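Local coordinates for protein aminoglycoside N(3)-acetyltransferase (Streptomyces griseus, PDB 7LAP) that probably acetylates the 3-amino group of aminoglycoside antibiotics, as a member of the antibiotic N-acetyltransferase family associated with drug resistance, at residues A231-P239 against R282-R290. Residues are numbered along the deposited sequence; the frame is centred on the assembly and turned at random.
Sequences AFDYSSAVP and RWIEEHLNR
The C-terminal helix 273-289 of this antibiotic N-acetyltransferase illustrates how a terminal helix is packed against a loop by mostly apolar contacts: here F232, Y234 and A237, from the loop leading to helix 244-254, meet W283, I284, H287 and L288. L288 CD1 lies 3.4 Å from F232 CB and also approaches the Y234 ring, whereas L288 CD2 sits 3.8 Å from the backbone O of D233. One turn earlier, I284 CG2 makes a CH-pi contact over one face of the F232 ring, 4.0 Å from its centroid. Y234 CD1 meets the edge of the W283 indole at CZ3, 4.0 Å away, and Y234 OH, hydrogen-bonded to E194, lies 3.9 Å from I284 CD1. W283 swings its indole toward the loop with CG anti to the backbone N (chi1 -170°), and its side chain also touches I248 and S251 of helix 244-254. V238 CG2 meets the indole edge at CH2. The CB of A237 touches both W283 CH2 and H287 CD2, each at 3.7 Å. Within the helix, a bond that restrains the imidazole's rotation runs from H287 ND1 to W283 O at 3.0 Å, reaching that oxygen from the face opposite to H287 N.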
loop_
_atom_site.group_PDB
_atom_site.type_symbol
_atom_site.label_atom_id
_atom_site.label_comp_id
_atom_site.label_asym_id
_atom_site.label_seq_id
_atom_site.Cartn_x
_atom_site.Cartn_y
_atom_site.Cartn_z
ATOM N N ALA B 231 7.904 22.816 15.459
ATOM C CA ALA B 231 8.532 24.055 15.021
ATOM C C ALA B 231 9.017 24.913 16.185
ATOM O O ALA B 231 9.724 25.905 15.965
ATOM C CB ALA B 231 7.550 24.831 14.145
ATOM N N PHE B 232 8.668 24.564 17.416
ATOM C CA PHE B 232 9.157 25.283 18.582
ATOM C C PHE B 232 9.542 24.272 19.642
ATOM O O PHE B 232 9.291 23.070 19.505
ATOM C CB PHE B 232 8.107 26.248 19.140
ATOM C CG PHE B 232 7.610 27.241 18.138
ATOM C CD1 PHE B 232 6.576 26.914 17.278
ATOM C CD2 PHE B 232 8.182 28.495 18.046
ATOM C CE1 PHE B 232 6.127 27.821 16.335
ATOM C CE2 PHE B 232 7.733 29.405 17.108
ATOM C CZ PHE B 232 6.709 29.068 16.255
ATOM N N ASP B 233 10.151 24.752 20.712
ATOM C CA ASP B 233 10.220 23.945 21.916
ATOM C C ASP B 233 8.944 24.221 22.695
ATOM O O ASP B 233 8.745 25.328 23.209
ATOM C CB ASP B 233 11.461 24.232 22.755
ATOM C CG ASP B 233 11.594 23.257 23.901
ATOM O OD1 ASP B 233 10.627 22.505 24.153
ATOM O OD2 ASP B 233 12.666 23.208 24.534
ATOM N N TYR B 234 8.082 23.221 22.758
ATOM C CA TYR B 234 6.854 23.283 23.528
ATOM C C TYR B 234 7.030 22.816 24.970
ATOM O O TYR B 234 6.034 22.509 25.631
ATOM C CB TYR B 234 5.797 22.441 22.837
ATOM C CG TYR B 234 5.465 22.867 21.430
ATOM C CD1 TYR B 234 4.618 23.938 21.197
ATOM C CD2 TYR B 234 5.969 22.178 20.335
ATOM C CE1 TYR B 234 4.286 24.314 19.918
ATOM C CE2 TYR B 234 5.637 22.536 19.055
ATOM C CZ TYR B 234 4.796 23.609 18.847
ATOM O OH TYR B 234 4.458 23.984 17.563
ATOM N N SER B 235 8.277 22.754 25.457
ATOM C CA SER B 235 8.585 22.290 26.811
ATOM C C SER B 235 7.770 22.992 27.887
ATOM O O SER B 235 7.301 22.365 28.840
ATOM C CB SER B 235 10.065 22.508 27.097
ATOM O OG SER B 235 10.296 23.886 27.364
ATOM N N SER B 236 7.627 24.311 27.769
ATOM C CA SER B 236 6.972 25.078 28.818
ATOM C C SER B 236 5.457 24.966 28.745
ATOM O O SER B 236 4.782 25.071 29.775
ATOM C CB SER B 236 7.389 26.548 28.729
ATOM O OG SER B 236 7.381 26.991 27.384
ATOM N N ALA B 237 4.903 24.745 27.558
ATOM C CA ALA B 237 3.460 24.764 27.393
ATOM C C ALA B 237 2.830 23.383 27.402
ATOM O O ALA B 237 1.602 23.282 27.469
ATOM C CB ALA B 237 3.091 25.480 26.094
ATOM N N VAL B 238 3.625 22.316 27.344
ATOM C CA VAL B 238 3.117 20.976 27.100
ATOM C C VAL B 238 3.729 20.013 28.111
ATOM O O VAL B 238 4.950 19.830 28.124
ATOM C CB VAL B 238 3.417 20.505 25.664
ATOM C CG1 VAL B 238 2.868 19.107 25.417
ATOM C CG2 VAL B 238 2.839 21.483 24.658
ATOM N N PRO B 239 2.934 19.370 28.974
ATOM C CA PRO B 239 3.489 18.340 29.864
ATOM C C PRO B 239 4.279 17.322 29.058
ATOM O O PRO B 239 3.890 16.947 27.949
ATOM C CB PRO B 239 2.244 17.709 30.501
ATOM C CG PRO B 239 1.154 18.699 30.310
ATOM C CD PRO B 239 1.464 19.449 29.064
ATOM N N ARG B 282 -2.840 31.406 17.513
ATOM C CA ARG B 282 -2.990 32.173 18.741
ATOM C C ARG B 282 -2.536 31.362 19.950
ATOM O O ARG B 282 -1.932 31.900 20.885
ATOM C CB ARG B 282 -4.437 32.634 18.908
ATOM C CG ARG B 282 -4.702 33.340 20.235
ATOM C CD ARG B 282 -5.959 34.179 20.154
ATOM N NE ARG B 282 -7.028 33.367 19.589
ATOM C CZ ARG B 282 -7.759 32.500 20.287
ATOM N NH1 ARG B 282 -7.564 32.362 21.599
ATOM N NH2 ARG B 282 -8.697 31.781 19.676
ATOM N N TRP B 283 -2.791 30.057 19.936
ATOM C CA TRP B 283 -2.286 29.207 21.008
ATOM C C TRP B 283 -0.763 29.263 21.070
ATOM O O TRP B 283 -0.177 29.462 22.139
ATOM C CB TRP B 283 -2.771 27.773 20.800
ATOM C CG TRP B 283 -2.505 26.881 21.977
ATOM C CD1 TRP B 283 -3.367 26.574 22.992
ATOM C CD2 TRP B 283 -1.286 26.184 22.257
ATOM N NE1 TRP B 283 -2.753 25.733 23.891
ATOM C CE2 TRP B 283 -1.477 25.475 23.457
ATOM C CE3 TRP B 283 -0.051 26.089 21.602
ATOM C CZ2 TRP B 283 -0.478 24.686 24.025
ATOM C CZ3 TRP B 283 0.936 25.303 22.161
ATOM C CH2 TRP B 283 0.718 24.609 23.360
ATOM N N ILE B 284 -0.107 29.111 19.920
ATOM C CA ILE B 284 1.349 29.058 19.899
ATOM C C ILE B 284 1.941 30.398 20.295
ATOM O O ILE B 284 2.922 30.464 21.044
ATOM C CB ILE B 284 1.840 28.613 18.510
ATOM C CG1 ILE B 284 1.416 27.168 18.245
ATOM C CG2 ILE B 284 3.346 28.799 18.404
ATOM C CD1 ILE B 284 1.715 26.709 16.831
ATOM N N GLU B 285 1.356 31.489 19.804
ATOM C CA GLU B 285 1.920 32.799 20.089
ATOM C C GLU B 285 1.692 33.202 21.537
ATOM O O GLU B 285 2.550 33.861 22.143
ATOM C CB GLU B 285 1.333 33.823 19.128
ATOM C CG GLU B 285 1.837 33.586 17.708
ATOM C CD GLU B 285 1.272 34.560 16.705
ATOM O OE1 GLU B 285 0.247 35.200 17.025
ATOM O OE2 GLU B 285 1.855 34.688 15.597
ATOM N N GLU B 286 0.563 32.803 22.120
ATOM C CA GLU B 286 0.331 33.185 23.507
ATOM C C GLU B 286 1.157 32.337 24.462
ATOM O O GLU B 286 1.750 32.868 25.403
ATOM C CB GLU B 286 -1.158 33.109 23.838
ATOM C CG GLU B 286 -1.943 34.188 23.110
ATOM C CD GLU B 286 -3.442 34.117 23.340
ATOM O OE1 GLU B 286 -3.946 33.053 23.771
ATOM O OE2 GLU B 286 -4.119 35.135 23.071
ATOM N N HIS B 287 1.254 31.031 24.219
ATOM C CA HIS B 287 2.050 30.208 25.123
ATOM C C HIS B 287 3.549 30.459 24.966
ATOM O O HIS B 287 4.295 30.350 25.945
ATOM C CB HIS B 287 1.719 28.732 24.912
ATOM C CG HIS B 287 0.418 28.320 25.531
ATOM N ND1 HIS B 287 -0.805 28.686 25.010
ATOM C CD2 HIS B 287 0.150 27.595 26.644
ATOM C CE1 HIS B 287 -1.771 28.194 25.769
ATOM N NE2 HIS B 287 -1.218 27.525 26.764
ATOM N N LEU B 288 4.011 30.826 23.772
ATOM C CA LEU B 288 5.442 30.853 23.513
ATOM C C LEU B 288 6.057 32.241 23.432
ATOM O O LEU B 288 7.287 32.339 23.342
ATOM C CB LEU B 288 5.759 30.095 22.222
ATOM C CG LEU B 288 5.432 28.617 22.372
ATOM C CD1 LEU B 288 5.879 27.864 21.150
ATOM C CD2 LEU B 288 6.072 28.059 23.627
ATOM N N ASN B 289 5.266 33.311 23.475
ATOM C CA ASN B 289 5.894 34.626 23.390
ATOM C C ASN B 289 6.148 35.244 24.753
ATOM O O ASN B 289 7.173 35.917 24.938
ATOM C CB ASN B 289 5.056 35.574 22.537
ATOM C CG ASN B 289 5.497 35.571 21.092
ATOM O OD1 ASN B 289 6.551 36.114 20.758
ATOM N ND2 ASN B 289 4.705 34.934 20.223
ATOM N N ARG B 290 5.251 35.008 25.708
ATOM C CA ARG B 290 5.433 35.498 27.077
ATOM C C ARG B 290 5.685 36.998 27.157
ATOM O O ARG B 290 6.557 37.451 27.899
ATOM C CB ARG B 290 6.571 34.741 27.766
ATOM C CG ARG B 290 6.242 33.297 28.106
ATOM C CD ARG B 290 5.065 32.791 27.288
ATOM N NE ARG B 290 3.870 32.605 28.107
ATOM C CZ ARG B 290 2.825 33.426 28.099
ATOM N NH1 ARG B 290 2.824 34.494 27.312
ATOM N NH2 ARG B 290 1.780 33.179 28.877
#